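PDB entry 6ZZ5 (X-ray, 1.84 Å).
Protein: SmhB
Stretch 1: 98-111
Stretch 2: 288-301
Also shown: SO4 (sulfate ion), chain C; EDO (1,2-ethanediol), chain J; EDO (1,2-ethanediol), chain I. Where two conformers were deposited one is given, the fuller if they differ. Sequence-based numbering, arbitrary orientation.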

# COMPACT_ATOMS: atom_id res chain seq x y z
N THR A 98 -17.05 -23.76 -33.38
CA THR A 98 -18.23 -24.65 -33.15
C THR A 98 -18.66 -24.56 -31.69
O THR A 98 -17.88 -24.03 -30.85
CB THR A 98 -17.94 -26.11 -33.50
OG1 THR A 98 -16.90 -26.50 -32.58
CG2 THR A 98 -17.51 -26.28 -34.94
N LYS A 99 -19.80 -25.15 -31.36
CA LYS A 99 -20.25 -25.19 -29.96
C LYS A 99 -19.21 -25.95 -29.13
O LYS A 99 -18.92 -25.56 -28.00
CB LYS A 99 -21.63 -25.82 -29.87
CG LYS A 99 -22.10 -25.88 -28.44
CD LYS A 99 -23.51 -26.44 -28.29
CE LYS A 99 -23.88 -26.64 -26.82
NZ LYS A 99 -25.35 -26.76 -26.70
N GLU A 100 -18.66 -27.02 -29.67
CA GLU A 100 -17.64 -27.84 -28.97
C GLU A 100 -16.45 -26.92 -28.62
O GLU A 100 -15.89 -27.05 -27.54
CB GLU A 100 -17.22 -28.93 -29.93
CG GLU A 100 -16.23 -29.88 -29.37
CD GLU A 100 -15.85 -30.93 -30.40
OE1 GLU A 100 -15.80 -32.08 -30.02
OE2 GLU A 100 -15.53 -30.56 -31.57
N GLN A 101 -15.99 -26.13 -29.57
CA GLN A 101 -14.83 -25.21 -29.37
C GLN A 101 -15.17 -24.17 -28.31
O GLN A 101 -14.31 -23.92 -27.43
CB GLN A 101 -14.47 -24.58 -30.70
CG GLN A 101 -13.81 -25.58 -31.63
CD GLN A 101 -13.37 -24.97 -32.92
OE1 GLN A 101 -14.18 -24.48 -33.69
NE2 GLN A 101 -12.07 -25.07 -33.19
N TRP A 102 -16.39 -23.64 -28.32
CA TRP A 102 -16.82 -22.66 -27.29
C TRP A 102 -16.84 -23.31 -25.90
O TRP A 102 -16.38 -22.66 -24.94
CB TRP A 102 -18.17 -22.05 -27.62
CG TRP A 102 -18.09 -20.90 -28.55
CD1 TRP A 102 -18.51 -20.86 -29.85
CD2 TRP A 102 -17.65 -19.58 -28.22
NE1 TRP A 102 -18.31 -19.62 -30.35
CE2 TRP A 102 -17.80 -18.81 -29.38
CE3 TRP A 102 -17.14 -18.98 -27.08
CZ2 TRP A 102 -17.45 -17.48 -29.44
CZ3 TRP A 102 -16.81 -17.64 -27.12
CH2 TRP A 102 -17.00 -16.90 -28.29
N LEU A 103 -17.32 -24.55 -25.79
CA LEU A 103 -17.31 -25.28 -24.50
C LEU A 103 -15.84 -25.45 -24.05
O LEU A 103 -15.57 -25.26 -22.86
CB LEU A 103 -17.98 -26.66 -24.62
CG LEU A 103 -19.50 -26.62 -24.77
CD1 LEU A 103 -20.01 -27.98 -25.26
CD2 LEU A 103 -20.19 -26.21 -23.45
N SER A 104 -14.93 -25.86 -24.93
CA SER A 104 -13.52 -26.04 -24.51
C SER A 104 -12.95 -24.68 -24.08
O SER A 104 -12.29 -24.61 -23.02
CB SER A 104 -12.69 -26.67 -25.60
OG SER A 104 -13.22 -27.95 -25.91
N ALA A 105 -13.19 -23.64 -24.87
CA ALA A 105 -12.70 -22.27 -24.59
C ALA A 105 -13.18 -21.86 -23.20
O ALA A 105 -12.31 -21.38 -22.39
CB ALA A 105 -13.13 -21.29 -25.65
N LEU A 106 -14.48 -21.94 -22.93
CA LEU A 106 -14.97 -21.50 -21.60
C LEU A 106 -14.33 -22.33 -20.48
O LEU A 106 -13.98 -21.73 -19.45
CB LEU A 106 -16.49 -21.56 -21.55
CG LEU A 106 -17.14 -20.58 -22.51
CD1 LEU A 106 -18.60 -20.91 -22.68
CD2 LEU A 106 -16.96 -19.15 -22.05
N GLY A 107 -14.21 -23.65 -20.65
CA GLY A 107 -13.55 -24.54 -19.67
C GLY A 107 -12.10 -24.11 -19.42
O GLY A 107 -11.70 -23.94 -18.23
N MET A 108 -11.34 -23.85 -20.47
CA MET A 108 -9.89 -23.52 -20.37
C MET A 108 -9.69 -22.11 -19.82
O MET A 108 -8.85 -21.91 -18.96
CB MET A 108 -9.21 -23.61 -21.73
CG MET A 108 -9.16 -25.01 -22.27
SD MET A 108 -8.46 -25.07 -23.95
CE MET A 108 -8.46 -26.84 -24.13
N VAL A 109 -10.51 -21.15 -20.23
CA VAL A 109 -10.41 -19.76 -19.69
C VAL A 109 -10.93 -19.69 -18.25
O VAL A 109 -10.30 -18.97 -17.49
CB VAL A 109 -11.03 -18.75 -20.65
CG1 VAL A 109 -10.91 -17.35 -20.13
CG2 VAL A 109 -10.38 -18.86 -22.03
N SER A 110 -12.00 -20.40 -17.86
CA SER A 110 -12.46 -20.49 -16.45
C SER A 110 -11.34 -21.10 -15.58
O SER A 110 -11.08 -20.53 -14.52
CB SER A 110 -13.76 -21.25 -16.31
OG SER A 110 -13.50 -22.61 -16.51
N ASP A 111 -10.65 -22.14 -16.07
CA ASP A 111 -9.54 -22.80 -15.33
C ASP A 111 -8.41 -21.78 -15.15
O ASP A 111 -7.88 -21.66 -14.05
CB ASP A 111 -9.02 -24.08 -16.01
CG ASP A 111 -9.98 -25.24 -16.03
OD1 ASP A 111 -10.97 -25.23 -15.25
OD2 ASP A 111 -9.76 -26.14 -16.86
N LEU A 288 -15.55 -12.83 -11.78
CA LEU A 288 -15.14 -13.20 -13.15
C LEU A 288 -15.22 -14.73 -13.29
O LEU A 288 -15.85 -15.18 -14.25
CB LEU A 288 -13.74 -12.66 -13.46
CG LEU A 288 -13.17 -13.07 -14.81
CD1 LEU A 288 -14.04 -12.43 -15.91
CD2 LEU A 288 -11.71 -12.68 -14.93
N THR A 289 -14.62 -15.51 -12.41
CA THR A 289 -14.64 -17.00 -12.54
C THR A 289 -16.08 -17.53 -12.47
O THR A 289 -16.42 -18.42 -13.26
CB THR A 289 -13.72 -17.67 -11.51
OG1 THR A 289 -14.18 -17.22 -10.25
CG2 THR A 289 -12.29 -17.25 -11.69
N SER A 290 -16.88 -16.98 -11.58
CA SER A 290 -18.32 -17.34 -11.44
C SER A 290 -19.04 -17.09 -12.77
O SER A 290 -19.83 -17.98 -13.20
CB SER A 290 -18.98 -16.58 -10.35
OG SER A 290 -18.60 -17.10 -9.10
N GLU A 291 -18.78 -15.94 -13.38
CA GLU A 291 -19.42 -15.65 -14.68
C GLU A 291 -18.97 -16.71 -15.70
O GLU A 291 -19.85 -17.25 -16.45
CB GLU A 291 -19.15 -14.23 -15.18
CG GLU A 291 -19.95 -13.95 -16.44
CD GLU A 291 -19.89 -12.58 -17.11
OE1 GLU A 291 -19.58 -11.56 -16.45
OE2 GLU A 291 -20.20 -12.54 -18.34
N LEU A 292 -17.68 -16.96 -15.82
CA LEU A 292 -17.18 -17.85 -16.90
C LEU A 292 -17.71 -19.26 -16.67
O LEU A 292 -18.03 -19.95 -17.68
CB LEU A 292 -15.65 -17.84 -16.88
CG LEU A 292 -15.04 -16.52 -17.31
CD1 LEU A 292 -13.54 -16.57 -17.03
CD2 LEU A 292 -15.28 -16.32 -18.82
N GLU A 293 -17.75 -19.72 -15.41
CA GLU A 293 -18.30 -21.06 -15.07
C GLU A 293 -19.79 -21.10 -15.43
O GLU A 293 -20.22 -22.11 -15.97
CB GLU A 293 -18.09 -21.41 -13.60
CG GLU A 293 -16.63 -21.77 -13.32
CD GLU A 293 -16.19 -21.78 -11.86
OE1 GLU A 293 -17.04 -21.62 -10.99
OE2 GLU A 293 -14.95 -21.92 -11.61
N THR A 294 -20.54 -20.04 -15.15
CA THR A 294 -21.98 -19.98 -15.49
C THR A 294 -22.19 -20.06 -17.00
O THR A 294 -23.12 -20.82 -17.44
CB THR A 294 -22.66 -18.77 -14.84
OG1 THR A 294 -22.36 -18.91 -13.45
CG2 THR A 294 -24.16 -18.80 -14.98
N LEU A 295 -21.41 -19.34 -17.78
CA LEU A 295 -21.49 -19.40 -19.26
C LEU A 295 -21.28 -20.84 -19.72
O LEU A 295 -22.05 -21.33 -20.59
CB LEU A 295 -20.47 -18.44 -19.88
CG LEU A 295 -20.73 -16.95 -19.62
CD1 LEU A 295 -19.53 -16.14 -20.06
CD2 LEU A 295 -21.98 -16.43 -20.33
N ASN A 296 -20.25 -21.50 -19.20
CA ASN A 296 -19.85 -22.88 -19.57
C ASN A 296 -21.00 -23.85 -19.29
O ASN A 296 -21.40 -24.57 -20.18
CB ASN A 296 -18.56 -23.29 -18.82
CG ASN A 296 -17.96 -24.54 -19.43
OD1 ASN A 296 -18.46 -25.05 -20.42
ND2 ASN A 296 -16.81 -24.95 -18.96
N ALA A 297 -21.56 -23.82 -18.08
CA ALA A 297 -22.72 -24.64 -17.66
C ALA A 297 -23.94 -24.33 -18.54
O ALA A 297 -24.61 -25.27 -19.03
CB ALA A 297 -23.01 -24.45 -16.16
N ASN A 298 -24.18 -23.06 -18.82
CA ASN A 298 -25.38 -22.60 -19.55
C ASN A 298 -25.30 -23.03 -21.02
O ASN A 298 -26.32 -23.42 -21.63
CB ASN A 298 -25.61 -21.10 -19.34
CG ASN A 298 -26.32 -20.83 -18.03
OD1 ASN A 298 -26.84 -21.74 -17.42
ND2 ASN A 298 -26.28 -19.60 -17.54
N LEU A 299 -24.12 -23.01 -21.59
CA LEU A 299 -23.95 -23.47 -22.98
C LEU A 299 -24.15 -24.99 -23.04
O LEU A 299 -24.90 -25.47 -23.91
CB LEU A 299 -22.58 -23.05 -23.47
CG LEU A 299 -22.30 -23.45 -24.92
CD1 LEU A 299 -23.28 -22.80 -25.89
CD2 LEU A 299 -20.88 -23.09 -25.28
N ARG A 300 -23.55 -25.71 -22.09
CA ARG A 300 -23.62 -27.18 -22.06
C ARG A 300 -25.09 -27.60 -21.97
O ARG A 300 -25.49 -28.55 -22.59
CB ARG A 300 -22.84 -27.71 -20.86
CG ARG A 300 -23.10 -29.18 -20.59
CD ARG A 300 -22.48 -29.81 -19.36
NE ARG A 300 -22.31 -29.00 -18.16
CZ ARG A 300 -23.16 -28.87 -17.14
NH1 ARG A 300 -24.34 -29.46 -17.15
NH2 ARG A 300 -22.80 -28.11 -16.10
N LYS A 301 -25.87 -26.90 -21.15
CA LYS A 301 -27.28 -27.22 -20.91
C LYS A 301 -28.18 -26.65 -22.00
O LYS A 301 -29.36 -26.96 -21.93
CB LYS A 301 -27.72 -26.64 -19.57
CG LYS A 301 -27.05 -27.26 -18.36
CD LYS A 301 -27.54 -26.53 -17.15
CE LYS A 301 -26.65 -26.60 -15.96
NZ LYS A 301 -27.29 -25.88 -14.84
S SO4 C . -25.53 -28.84 -13.61
O1 SO4 C . -25.65 -29.71 -14.76
O2 SO4 C . -24.85 -27.61 -13.97
O3 SO4 C . -24.75 -29.51 -12.59
O4 SO4 C . -26.85 -28.52 -13.12
C1 EDO J . -21.36 -8.18 -18.73
O1 EDO J . -20.41 -7.14 -18.49
C2 EDO J . -21.07 -9.35 -17.89
O2 EDO J . -19.67 -9.50 -17.71
C1 EDO I . -17.23 -11.98 -20.43
O1 EDO I . -18.19 -11.01 -20.07
C2 EDO I . -16.32 -12.29 -19.31
O2 EDO I . -15.58 -11.15 -18.90

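Two helices, 99-111 and 288-300, pack nearly antiparallel, their N-to-C directions 157° apart and their axes 8.9 Å apart at closest approach. The backbones come closest where the CA atoms of Ser 110 and Leu 292 lie 5.4 Å apart and those of Leu 106 and Asn 296 5.5 Å apart.

Walking along stretch 2, Thr 289 makes only a loose contact, its CG2 4.5 Å from Ser 110 O. One turn on, Leu 292 points toward the partner helix, and its side chain meets Ser 110 and Val 109. Its CB lies 3.9 Å from Ser 110 CB, and its CD1 reaches 4.1 Å from Val 109 CG1. In the conformer given, the Ser 110 hydroxyl turns back to its own helix, OG donating to Gly 107 O at 2.8 Å, and the serine meets the leucine through CB. Glu 293 flanks the same serine with the aliphatic part of its side chain, CG 4.2 Å from Ser 110 CB.

Leu 295 adds an apolar touch, its CB 4.2 Å from Leu 106 CD1. Asn 296 packs closely without a hydrogen bond across the stretches: its CB sits 3.8 Å from Leu 106 CB, and its ND2 comes 3.4 Å from Gly 107 N. Both nitrogens are donors, so no hydrogen bond forms there; Gly 107 N instead bonds to Leu 103 O, 3.1 Å away, in the regular helix pattern.

Leu 299 is the knob of the contact, seated among Lys 99, Trp 102, Leu 103 and Leu 106. Its CD2 lies 3.7 Å from both Trp 102 CB and Leu 103 CD2, and 4.1 Å from Leu 106 CD1. The extended Lys 99 supplies the one hydrogen bond between the stretches, NZ donating to Leu 299 O at 3.1 Å. Arg 300 lends its CB to Leu 103 CD2 at 4.0 Å, while its guanidinium leads away to a sulfate, NH1 donating to O1 at 2.7 Å.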